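PDB 5FQ8: outer membrane protein Omp121 from Bacteroides thetaiotaomicron, which probably imports nutrients across the outer membrane as the TonB-dependent, SusC-like transporter of a SusCD complex. Local coordinates for residues P356-P362 with Y424-N430; R455-I461 with F480-K486; S648-L652 with D664-Y668. Numbering follows the deposited sequence.

Contact 1: residues P356-P362 with Y424-N430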
loop_
_atom_site.group_PDB
_atom_site.type_symbol
_atom_site.label_atom_id
_atom_site.label_comp_id
_atom_site.label_asym_id
_atom_site.label_seq_id
_atom_site.Cartn_x
_atom_site.Cartn_y
_atom_site.Cartn_z
ATOM N N PRO B 356 1.194 -28.622 1.793
ATOM C CA PRO B 356 1.127 -27.889 3.066
ATOM C C PRO B 356 0.053 -28.373 4.004
ATOM O O PRO B 356 0.200 -28.247 5.220
ATOM C CB PRO B 356 0.856 -26.456 2.612
ATOM C CG PRO B 356 1.414 -26.383 1.267
ATOM C CD PRO B 356 1.141 -27.710 0.646
ATOM N N GLY B 357 -1.028 -28.938 3.473
ATOM C CA GLY B 357 -2.095 -29.405 4.326
ATOM C C GLY B 357 -1.836 -30.733 4.982
ATOM O O GLY B 357 -2.484 -31.052 5.978
ATOM N N TYR B 358 -0.906 -31.515 4.464
ATOM C CA TYR B 358 -0.616 -32.808 5.058
ATOM C C TYR B 358 0.846 -32.938 5.470
ATOM O O TYR B 358 1.344 -34.052 5.625
ATOM C CB TYR B 358 -1.034 -33.921 4.097
ATOM C CG TYR B 358 -2.518 -33.964 3.835
ATOM C CD1 TYR B 358 -3.116 -33.051 2.995
ATOM C CD2 TYR B 358 -3.317 -34.931 4.422
ATOM C CE1 TYR B 358 -4.471 -33.086 2.757
ATOM C CE2 TYR B 358 -4.663 -34.978 4.186
ATOM C CZ TYR B 358 -5.241 -34.051 3.354
ATOM O OH TYR B 358 -6.602 -34.104 3.120
ATOM N N TYR B 359 1.534 -31.821 5.674
ATOM C CA TYR B 359 2.909 -31.842 6.148
ATOM C C TYR B 359 3.001 -32.526 7.504
ATOM O O TYR B 359 2.071 -32.472 8.301
ATOM C CB TYR B 359 3.415 -30.419 6.241
ATOM C CG TYR B 359 4.873 -30.268 6.562
ATOM C CD1 TYR B 359 5.846 -30.867 5.783
ATOM C CD2 TYR B 359 5.278 -29.484 7.628
ATOM C CE1 TYR B 359 7.181 -30.712 6.078
ATOM C CE2 TYR B 359 6.595 -29.324 7.928
ATOM C CZ TYR B 359 7.545 -29.937 7.153
ATOM O OH TYR B 359 8.863 -29.767 7.462
ATOM N N TYR B 360 4.136 -33.173 7.773
ATOM C CA TYR B 360 4.172 -34.099 8.896
ATOM C C TYR B 360 4.007 -33.409 10.244
ATOM O O TYR B 360 3.685 -34.081 11.227
ATOM C CB TYR B 360 5.459 -34.926 8.867
ATOM C CG TYR B 360 6.723 -34.163 9.138
ATOM C CD1 TYR B 360 7.426 -33.577 8.111
ATOM C CD2 TYR B 360 7.220 -34.042 10.417
ATOM C CE1 TYR B 360 8.566 -32.882 8.347
ATOM C CE2 TYR B 360 8.361 -33.344 10.662
ATOM C CZ TYR B 360 9.027 -32.766 9.622
ATOM O OH TYR B 360 10.172 -32.062 9.840
ATOM N N THR B 361 4.187 -32.091 10.326
ATOM C CA THR B 361 4.049 -31.444 11.613
ATOM C C THR B 361 3.345 -30.096 11.491
ATOM O O THR B 361 3.649 -29.318 10.588
ATOM C CB THR B 361 5.405 -31.272 12.267
ATOM O OG1 THR B 361 5.222 -30.721 13.573
ATOM C CG2 THR B 361 6.279 -30.378 11.431
ATOM N N PRO B 362 2.405 -29.802 12.367
ATOM C CA PRO B 362 1.620 -28.583 12.218
ATOM C C PRO B 362 1.970 -27.536 13.235
ATOM O O PRO B 362 1.144 -26.671 13.516
ATOM C CB PRO B 362 0.207 -29.085 12.446
ATOM C CG PRO B 362 0.391 -30.094 13.537
ATOM C CD PRO B 362 1.742 -30.740 13.287
ATOM N N TYR B 424 -5.055 -23.747 1.865
ATOM C CA TYR B 424 -4.810 -25.020 2.505
ATOM C C TYR B 424 -5.581 -25.243 3.791
ATOM O O TYR B 424 -5.503 -26.347 4.336
ATOM C CB TYR B 424 -3.297 -25.198 2.766
ATOM C CG TYR B 424 -2.434 -25.005 1.528
ATOM C CD1 TYR B 424 -2.534 -25.859 0.441
ATOM C CD2 TYR B 424 -1.532 -23.962 1.442
ATOM C CE1 TYR B 424 -1.758 -25.677 -0.686
ATOM C CE2 TYR B 424 -0.768 -23.774 0.323
ATOM C CZ TYR B 424 -0.878 -24.629 -0.738
ATOM O OH TYR B 424 -0.091 -24.427 -1.857
ATOM N N TYR B 425 -6.356 -24.271 4.271
ATOM C CA TYR B 425 -6.946 -24.416 5.598
ATOM C C TYR B 425 -8.130 -25.371 5.603
ATOM O O TYR B 425 -8.191 -26.289 6.425
ATOM C CB TYR B 425 -7.370 -23.066 6.152
ATOM C CG TYR B 425 -7.964 -23.222 7.515
ATOM C CD1 TYR B 425 -7.157 -23.520 8.605
ATOM C CD2 TYR B 425 -9.334 -23.101 7.719
ATOM C CE1 TYR B 425 -7.687 -23.677 9.854
ATOM C CE2 TYR B 425 -9.871 -23.251 8.968
ATOM C CZ TYR B 425 -9.044 -23.545 10.033
ATOM O OH TYR B 425 -9.569 -23.703 11.285
ATOM N N GLU B 426 -9.093 -25.156 4.719
ATOM C CA GLU B 426 -10.315 -25.947 4.744
ATOM C C GLU B 426 -10.046 -27.388 4.345
ATOM O O GLU B 426 -9.537 -27.653 3.257
ATOM C CB GLU B 426 -11.337 -25.341 3.804
ATOM C CG GLU B 426 -12.587 -26.165 3.651
ATOM C CD GLU B 426 -13.385 -25.782 2.437
ATOM O OE1 GLU B 426 -13.403 -24.586 2.090
ATOM O OE2 GLU B 426 -13.981 -26.684 1.820
ATOM N N GLY B 427 -10.378 -28.319 5.227
ATOM C CA GLY B 427 -10.428 -29.713 4.853
ATOM C C GLY B 427 -9.178 -30.513 5.100
ATOM O O GLY B 427 -9.179 -31.719 4.849
ATOM N N THR B 428 -8.126 -29.898 5.581
ATOM C CA THR B 428 -6.872 -30.580 5.809
ATOM C C THR B 428 -6.568 -30.645 7.294
ATOM O O THR B 428 -7.112 -29.867 8.081
ATOM C CB THR B 428 -5.740 -29.848 5.099
ATOM O OG1 THR B 428 -5.617 -28.543 5.665
ATOM C CG2 THR B 428 -6.034 -29.739 3.636
ATOM N N PRO B 429 -5.708 -31.569 7.721
ATOM C CA PRO B 429 -5.383 -31.631 9.145
ATOM C C PRO B 429 -4.643 -30.415 9.654
ATOM O O PRO B 429 -4.744 -30.111 10.842
ATOM C CB PRO B 429 -4.522 -32.893 9.244
ATOM C CG PRO B 429 -4.903 -33.703 8.094
ATOM C CD PRO B 429 -5.177 -32.733 7.002
ATOM N N ASN B 430 -3.944 -29.690 8.805
ATOM C CA ASN B 430 -2.964 -28.750 9.304
ATOM C C ASN B 430 -3.223 -27.247 9.441
ATOM O O ASN B 430 -2.381 -26.596 10.017
ATOM C CB ASN B 430 -1.714 -28.865 8.443
ATOM C CG ASN B 430 -0.830 -30.027 8.841
ATOM O OD1 ASN B 430 -1.044 -30.693 9.848
ATOM N ND2 ASN B 430 0.205 -30.252 8.054
#

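Contact 2: residues R455-I461 with F480-K486. With KR0 (3-decanoyloxypropyl decanoate), chain K; C8E ((hydroxyethyloxy)tri(ethyloxy)octane), chain U.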
loop_
_atom_site.group_PDB
_atom_site.type_symbol
_atom_site.label_atom_id
_atom_site.label_comp_id
_atom_site.label_asym_id
_atom_site.label_seq_id
_atom_site.Cartn_x
_atom_site.Cartn_y
_atom_site.Cartn_z
ATOM N N ARG B 455 20.719 10.174 -1.856
ATOM C CA ARG B 455 21.513 11.121 -2.620
ATOM C C ARG B 455 22.398 11.956 -1.710
ATOM O O ARG B 455 21.914 12.573 -0.765
ATOM C CB ARG B 455 20.592 12.004 -3.452
ATOM C CG ARG B 455 21.254 13.038 -4.300
ATOM C CD ARG B 455 20.303 13.522 -5.356
ATOM N NE ARG B 455 20.943 14.473 -6.253
ATOM C CZ ARG B 455 20.812 15.790 -6.161
ATOM N NH1 ARG B 455 20.049 16.317 -5.212
ATOM N NH2 ARG B 455 21.437 16.573 -7.026
ATOM N N GLU B 456 23.697 11.972 -1.976
ATOM C CA GLU B 456 24.626 12.786 -1.216
ATOM C C GLU B 456 25.463 13.610 -2.175
ATOM O O GLU B 456 25.765 13.179 -3.284
ATOM C CB GLU B 456 25.531 11.937 -0.337
ATOM C CG GLU B 456 24.832 10.772 0.367
ATOM C CD GLU B 456 25.786 9.940 1.196
ATOM O OE1 GLU B 456 26.998 10.223 1.125
ATOM O OE2 GLU B 456 25.332 9.020 1.914
ATOM N N ILE B 457 25.822 14.810 -1.752
ATOM C CA ILE B 457 26.651 15.676 -2.573
ATOM C C ILE B 457 27.726 16.275 -1.695
ATOM O O ILE B 457 27.441 16.763 -0.600
ATOM C CB ILE B 457 25.849 16.798 -3.252
ATOM C CG1 ILE B 457 24.994 16.232 -4.366
ATOM C CG2 ILE B 457 26.783 17.839 -3.812
ATOM C CD1 ILE B 457 24.096 17.260 -4.977
ATOM N N ASN B 458 28.961 16.243 -2.174
ATOM C CA ASN B 458 30.085 16.752 -1.416
ATOM C C ASN B 458 30.902 17.670 -2.295
ATOM O O ASN B 458 31.196 17.335 -3.441
ATOM C CB ASN B 458 30.935 15.607 -0.885
ATOM C CG ASN B 458 31.891 16.057 0.169
ATOM O OD1 ASN B 458 31.489 16.370 1.284
ATOM N ND2 ASN B 458 33.171 16.104 -0.174
ATOM N N GLN B 459 31.258 18.828 -1.768
ATOM C CA GLN B 459 32.042 19.785 -2.526
ATOM C C GLN B 459 33.176 20.296 -1.667
ATOM O O GLN B 459 32.960 20.686 -0.517
ATOM C CB GLN B 459 31.174 20.929 -3.027
ATOM C CG GLN B 459 30.162 20.446 -4.027
ATOM C CD GLN B 459 29.665 21.532 -4.916
ATOM O OE1 GLN B 459 29.951 22.698 -4.690
ATOM N NE2 GLN B 459 28.920 21.161 -5.951
ATOM N N ASP B 460 34.381 20.274 -2.222
ATOM C CA ASP B 460 35.557 20.780 -1.546
ATOM C C ASP B 460 36.243 21.801 -2.429
ATOM O O ASP B 460 36.439 21.568 -3.625
ATOM C CB ASP B 460 36.510 19.649 -1.193
ATOM C CG ASP B 460 35.975 18.769 -0.101
ATOM O OD1 ASP B 460 36.171 19.108 1.089
ATOM O OD2 ASP B 460 35.355 17.744 -0.434
ATOM N N ILE B 461 36.574 22.943 -1.845
ATOM C CA ILE B 461 37.419 23.950 -2.470
ATOM C C ILE B 461 38.619 24.132 -1.559
ATOM O O ILE B 461 38.452 24.345 -0.356
ATOM C CB ILE B 461 36.670 25.274 -2.678
ATOM C CG1 ILE B 461 35.412 25.035 -3.483
ATOM C CG2 ILE B 461 37.508 26.257 -3.421
ATOM C CD1 ILE B 461 34.559 26.259 -3.588
ATOM N N PHE B 480 37.386 24.403 2.142
ATOM C CA PHE B 480 35.975 24.549 2.444
ATOM C C PHE B 480 35.289 23.234 2.130
ATOM O O PHE B 480 35.616 22.582 1.138
ATOM C CB PHE B 480 35.347 25.674 1.628
ATOM C CG PHE B 480 33.847 25.621 1.572
ATOM C CD1 PHE B 480 33.199 24.918 0.577
ATOM C CD2 PHE B 480 33.084 26.283 2.511
ATOM C CE1 PHE B 480 31.839 24.862 0.534
ATOM C CE2 PHE B 480 31.717 26.236 2.460
ATOM C CZ PHE B 480 31.098 25.527 1.472
ATOM N N ASN B 481 34.331 22.846 2.962
ATOM C CA ASN B 481 33.558 21.638 2.714
ATOM C C ASN B 481 32.073 21.976 2.686
ATOM O O ASN B 481 31.615 22.848 3.424
ATOM C CB ASN B 481 33.845 20.573 3.768
ATOM C CG ASN B 481 33.227 19.244 3.421
ATOM O OD1 ASN B 481 32.809 18.487 4.290
ATOM N ND2 ASN B 481 33.148 18.959 2.140
ATOM N N GLY B 482 31.333 21.293 1.821
ATOM C CA GLY B 482 29.895 21.427 1.792
ATOM C C GLY B 482 29.240 20.093 1.532
ATOM O O GLY B 482 29.523 19.445 0.523
ATOM N N ASN B 483 28.369 19.668 2.431
ATOM C CA ASN B 483 27.797 18.333 2.383
ATOM C C ASN B 483 26.273 18.409 2.378
ATOM O O ASN B 483 25.686 19.267 3.036
ATOM C CB ASN B 483 28.287 17.516 3.565
ATOM C CG ASN B 483 28.002 16.053 3.409
ATOM O OD1 ASN B 483 27.208 15.473 4.149
ATOM N ND2 ASN B 483 28.643 15.441 2.433
ATOM N N GLU B 484 25.639 17.504 1.641
ATOM C CA GLU B 484 24.188 17.436 1.575
ATOM C C GLU B 484 23.800 15.980 1.393
ATOM O O GLU B 484 24.122 15.384 0.373
ATOM C CB GLU B 484 23.654 18.290 0.434
ATOM C CG GLU B 484 22.150 18.489 0.475
ATOM C CD GLU B 484 21.583 19.030 -0.809
ATOM O OE1 GLU B 484 21.371 18.241 -1.751
ATOM O OE2 GLU B 484 21.350 20.251 -0.880
ATOM N N ARG B 485 23.106 15.409 2.362
ATOM C CA ARG B 485 22.715 14.007 2.304
ATOM C C ARG B 485 21.199 13.916 2.391
ATOM O O ARG B 485 20.586 14.571 3.234
ATOM C CB ARG B 485 23.392 13.204 3.422
ATOM C CG ARG B 485 24.895 13.079 3.251
ATOM C CD ARG B 485 25.535 12.200 4.298
ATOM N NE ARG B 485 25.903 12.967 5.475
ATOM C CZ ARG B 485 26.125 12.422 6.654
ATOM N NH1 ARG B 485 26.010 11.120 6.784
ATOM N NH2 ARG B 485 26.456 13.169 7.687
ATOM N N LYS B 486 20.599 13.119 1.516
ATOM C CA LYS B 486 19.152 13.037 1.423
ATOM C C LYS B 486 18.744 11.598 1.193
ATOM O O LYS B 486 19.352 10.893 0.394
ATOM C CB LYS B 486 18.617 13.924 0.296
ATOM C CG LYS B 486 17.113 13.910 0.096
ATOM C CD LYS B 486 16.721 14.763 -1.091
ATOM C CE LYS B 486 15.222 14.843 -1.260
ATOM N NZ LYS B 486 14.801 15.533 -2.506
HETATM C C1 KR0 K . 26.098 22.970 0.051
HETATM O O1 KR0 K . 27.288 23.601 -0.417
HETATM C C2 KR0 K . 26.263 21.490 -0.222
HETATM C C3 KR0 K . 25.354 21.041 -1.344
HETATM C C4 KR0 K . 25.099 23.407 -7.001
HETATM O O4 KR0 K . 25.800 21.489 -2.618
HETATM C C5 KR0 K . 24.875 21.346 -3.731
HETATM C C6 KR0 K . 26.607 23.207 -7.186
HETATM C C7 KR0 K . 27.272 24.437 -1.606
HETATM C C8 KR0 K . 27.066 23.190 -8.646
HETATM O O8 KR0 K . 23.783 20.885 -3.494
HETATM C C9 KR0 K . 28.558 22.863 -8.776
HETATM O O9 KR0 K . 26.384 25.252 -1.756
HETATM C C10 KR0 K . 25.224 21.728 -5.146
HETATM C C11 KR0 K . 24.639 23.070 -5.578
HETATM C C12 KR0 K . 28.340 24.313 -2.661
HETATM C C13 KR0 K . 28.787 25.707 -3.081
HETATM C C14 KR0 K . 29.127 23.222 -10.154
HETATM C C15 KR0 K . 30.483 22.576 -10.425
HETATM C C16 KR0 K . 30.931 22.729 -11.861
HETATM C C17 KR0 K . 30.165 25.690 -3.733
HETATM C C18 KR0 K . 30.116 25.715 -5.255
HETATM C C19 KR0 K . 31.525 25.535 -5.814
HETATM C C20 KR0 K . 31.652 25.873 -7.296
HETATM C C21 KR0 K . 33.076 25.605 -7.790
HETATM C C22 KR0 K . 33.376 26.323 -9.107
HETATM C C23 KR0 K . 34.656 25.862 -9.775
HETATM C C8 C8E U . 22.392 19.352 -7.952
HETATM O O9 C8E U . 23.103 18.273 -8.512
HETATM C C10 C8E U . 24.248 18.756 -9.170
HETATM C C11 C8E U . 24.600 17.922 -10.399
HETATM O O12 C8E U . 26.002 17.979 -10.541
HETATM C C13 C8E U . 26.516 17.263 -11.637
HETATM C C14 C8E U . 28.026 17.136 -11.454
HETATM O O15 C8E U . 28.330 16.241 -10.406
HETATM C C16 C8E U . 29.675 15.831 -10.441
HETATM O O HOH W 1 28.261 12.263 1.178
#

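Contact 3: residues S648-L652 with D664-Y668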
loop_
_atom_site.group_PDB
_atom_site.type_symbol
_atom_site.label_atom_id
_atom_site.label_comp_id
_atom_site.label_asym_id
_atom_site.label_seq_id
_atom_site.Cartn_x
_atom_site.Cartn_y
_atom_site.Cartn_z
ATOM N N SER B 648 44.129 10.492 22.455
ATOM C CA SER B 648 45.574 10.538 22.643
ATOM C C SER B 648 46.177 9.266 22.075
ATOM O O SER B 648 45.643 8.175 22.278
ATOM C CB SER B 648 45.964 10.647 24.113
ATOM O OG SER B 648 45.254 11.674 24.758
ATOM N N GLU B 649 47.295 9.397 21.376
ATOM C CA GLU B 649 47.906 8.217 20.789
ATOM C C GLU B 649 49.414 8.374 20.707
ATOM O O GLU B 649 49.914 9.449 20.372
ATOM C CB GLU B 649 47.332 7.949 19.400
ATOM C CG GLU B 649 47.763 6.643 18.795
ATOM C CD GLU B 649 47.157 6.418 17.456
ATOM O OE1 GLU B 649 46.554 7.373 16.934
ATOM O OE2 GLU B 649 47.269 5.293 16.936
ATOM N N VAL B 650 50.128 7.290 20.997
ATOM C CA VAL B 650 51.574 7.213 20.826
ATOM C C VAL B 650 51.890 5.867 20.190
ATOM O O VAL B 650 51.200 4.874 20.432
ATOM C CB VAL B 650 52.319 7.402 22.166
ATOM C CG1 VAL B 650 51.958 6.304 23.148
ATOM C CG2 VAL B 650 53.802 7.456 21.952
ATOM N N GLY B 651 52.912 5.843 19.349
ATOM C CA GLY B 651 53.216 4.653 18.572
ATOM C C GLY B 651 54.663 4.584 18.153
ATOM O O GLY B 651 55.356 5.602 18.083
ATOM N N LEU B 652 55.119 3.359 17.862
ATOM C CA LEU B 652 56.494 3.075 17.465
ATOM C C LEU B 652 56.519 2.106 16.291
ATOM O O LEU B 652 55.826 1.086 16.299
ATOM C CB LEU B 652 57.304 2.487 18.626
ATOM C CG LEU B 652 58.759 2.089 18.345
ATOM C CD1 LEU B 652 59.549 3.254 17.837
ATOM C CD2 LEU B 652 59.380 1.584 19.594
ATOM N N ASP B 664 55.091 -2.681 14.351
ATOM C CA ASP B 664 54.371 -1.433 14.567
ATOM C C ASP B 664 53.518 -1.611 15.807
ATOM O O ASP B 664 52.826 -2.621 15.932
ATOM C CB ASP B 664 53.508 -1.070 13.350
ATOM C CG ASP B 664 52.896 0.303 13.454
ATOM O OD1 ASP B 664 53.556 1.292 13.105
ATOM O OD2 ASP B 664 51.740 0.398 13.879
ATOM N N VAL B 665 53.601 -0.658 16.737
ATOM C CA VAL B 665 52.847 -0.694 17.985
ATOM C C VAL B 665 52.194 0.656 18.210
ATOM O O VAL B 665 52.861 1.689 18.141
ATOM C CB VAL B 665 53.730 -1.040 19.195
ATOM C CG1 VAL B 665 52.869 -1.199 20.439
ATOM C CG2 VAL B 665 54.494 -2.286 18.934
ATOM N N SER B 666 50.907 0.644 18.516
ATOM C CA SER B 666 50.172 1.856 18.832
ATOM C C SER B 666 49.442 1.695 20.155
ATOM O O SER B 666 48.956 0.610 20.477
ATOM C CB SER B 666 49.195 2.190 17.726
ATOM O OG SER B 666 49.893 2.345 16.511
ATOM N N TYR B 667 49.396 2.778 20.925
ATOM C CA TYR B 667 48.634 2.856 22.165
ATOM C C TYR B 667 47.720 4.063 22.078
ATOM O O TYR B 667 48.194 5.182 21.881
ATOM C CB TYR B 667 49.551 2.990 23.377
ATOM C CG TYR B 667 50.376 1.770 23.691
ATOM C CD1 TYR B 667 49.879 0.766 24.501
ATOM C CD2 TYR B 667 51.673 1.636 23.199
ATOM C CE1 TYR B 667 50.632 -0.340 24.798
ATOM C CE2 TYR B 667 52.438 0.528 23.494
ATOM C CZ TYR B 667 51.908 -0.455 24.292
ATOM O OH TYR B 667 52.650 -1.564 24.591
ATOM N N TYR B 668 46.422 3.844 22.239
ATOM C CA TYR B 668 45.425 4.881 22.012
ATOM C C TYR B 668 44.470 4.996 23.185
ATOM O O TYR B 668 44.190 4.027 23.889
ATOM C CB TYR B 668 44.624 4.615 20.761
ATOM C CG TYR B 668 43.914 3.296 20.779
ATOM C CD1 TYR B 668 42.651 3.167 21.328
ATOM C CD2 TYR B 668 44.495 2.185 20.222
ATOM C CE1 TYR B 668 42.006 1.966 21.332
ATOM C CE2 TYR B 668 43.861 0.984 20.223
ATOM C CZ TYR B 668 42.624 0.879 20.780
ATOM O OH TYR B 668 42.015 -0.336 20.757
#

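Contact 1: residues P356-P362 with Y424-N430
Two prolines and two tyrosines show how irregular segments can interlock without a shared helix or sheet. In the m rotamer, Tyr-424 offers one ring face to Pro-356, whose CG lies 3.5 Å from the centroid of the Tyr-424 ring, a CH-pi contact. Tyr-358 reciprocates: its CA-to-CB bond points away, yet the m rotamer swings the ring back so that CD of Pro-429 lies 3.9 Å from the centroid of the Tyr-358 ring, again over the face. Alongside these pairs, Asn-430, also m, extends its amide into the other segment. ND2 of Asn-430 donates to O of Tyr-359 at 2.9 Å and, weakly, to O of Pro-356 at 3.5 Å, while its OD1 accepts from Asn-227. Gly-357 permits this closeness, since a CB there would collide with CG2 of Thr-428. That threonine, in rotamer p, closes the type II turn Tyr-425 to Thr-428, its OG1 donating to O of Tyr-424 at 2.6 Å. Both segments belong to long inter-strand loops, consistent with the extracellular loops of TonB-dependent transporters: 356-362 precedes helix 368-374, against which Pro-356 and Tyr-359 pack and to whose Tyr-370 the Tyr-424 hydroxyl is hydrogen-bonded, and 424-430 connects helix 420-424 to strand 446-469.

Contact 2: residues R455-I461 with F480-K486
A bound lipid-like molecule lies along one face of this strand pair, an antiparallel hairpin of the TonB-dependent transporter barrel, while a network of asparagines occupies the other. Residues 455-461 and 480-486 run almost exactly antiparallel, at 178° with axes 4.6 Å apart, and every residue is paired in unbroken register. Hydrogen-bonded pairs alternate with non-hydrogen-bonded ones; in the hydrogen-bonded pair Gln-459 with Gly-482, N of Gln-459 donates to O of Gly-482 and N of Gly-482 to O of Gln-459, both at 2.9 Å.

Ile-457, Gln-459, Ile-461, Gly-482 and Glu-484 share the face that meets 3-decanoyloxypropyl decanoate. CD1 of Ile-461 touches C19 of an acyl chain at 3.8 Å, and Gly-482 leaves room for the head region, because a CB there would collide with its O1. Glu-484 keeps a salt-bridge partner in Arg-522 of the next strand, 513-534. On the same face, NH2 of Arg-455 comes within 2.8 Å of O9 of a detergent molecule, and the Arg-455 side chain also packs on Tyr-314 of the second subunit.

The opposite face looks into the barrel, where Asn-458 meets Pro-108 and Glu-456 is hydrogen-bonded to Asn-110, both in the plug. Here Asn-481 and Asn-483, both t, lean across the strands. OD1 of Asn-481 is hydrogen-bonded to Arg-545. OD1 of Asn-458 accepts two hydrogen bonds, from ND2 of Asn-481 and from ND2 of Asn-483, each 3.2 Å long.

Contact 3: residues S648-L652 with D664-Y668
Charged groups on one face of this hairpin find their strongest partners beyond it: Glu-649 forms a salt bridge to Arg-89 and accepts a hydrogen bond from the backbone N of Ala-43, both in the plug, while Asp-664 is salt-bridged to Arg-588 on strand 582-596. Between the two strands themselves, the polar bonding is that of the backbone. N of Val-650 donates to O of Tyr-667 at 3.0 Å and N of Tyr-667 to O of Val-650 at 2.8 Å; one pair further on, N of Leu-652 reaches O of Val-665 at 2.8 Å and N of Val-665 reaches O of Leu-652 at 2.9 Å. These near-straight bonds define a regular antiparallel beta hairpin, its strands inclined at 167° with axes 4.6 Å apart.

The intervening pairs, Glu-649 with Tyr-668 and Gly-651 with Ser-666, are non-hydrogen-bonded and draw closer. CA of Gly-651 lies 4.1 Å from CA of Ser-666 and 3.0 Å from O of Val-665, a spacing at which a side chain on Gly-651 would be tight. Glu-649 extends in t rotamers, bringing OE2 of Glu-649 to 3.7 Å from CB of Ser-666.

On the reverse face sit Val-650, Leu-652, Val-665 and Tyr-667, with CG1 of Val-650 touching CB of Tyr-667 at 4.1 Å. Alternation thus gives each strand two chemistries: carboxylate and hydroxyl groups on the inner face, where Glu-649 reaches the plug while Asp-664 and Tyr-668 are held by Arg-588 and Asn-727 of the barrel wall, and a largely apolar outer surface, consistent with a barrel wall that meets the membrane.

The three contacts follow one another along the chain, each closing before the next opens. Contacts 2 and 3 are neighbouring-strand hairpins of the same curled barrel sheet, their centres about 33 Å apart and their nearest atoms about 22 Å apart, so they sample separate parts of one wall built around the plug. Contact 1 lies well beyond them, its centre about 57 Å from that of contact 2 and about 64 Å from that of contact 3, on the opposite side of the chain's centre from the latter. Its second segment nevertheless leads into strand 446-469, which carries 455-461. Repetitive hairpins thus build the wall, while long inter-strand loops pack through individual side chains.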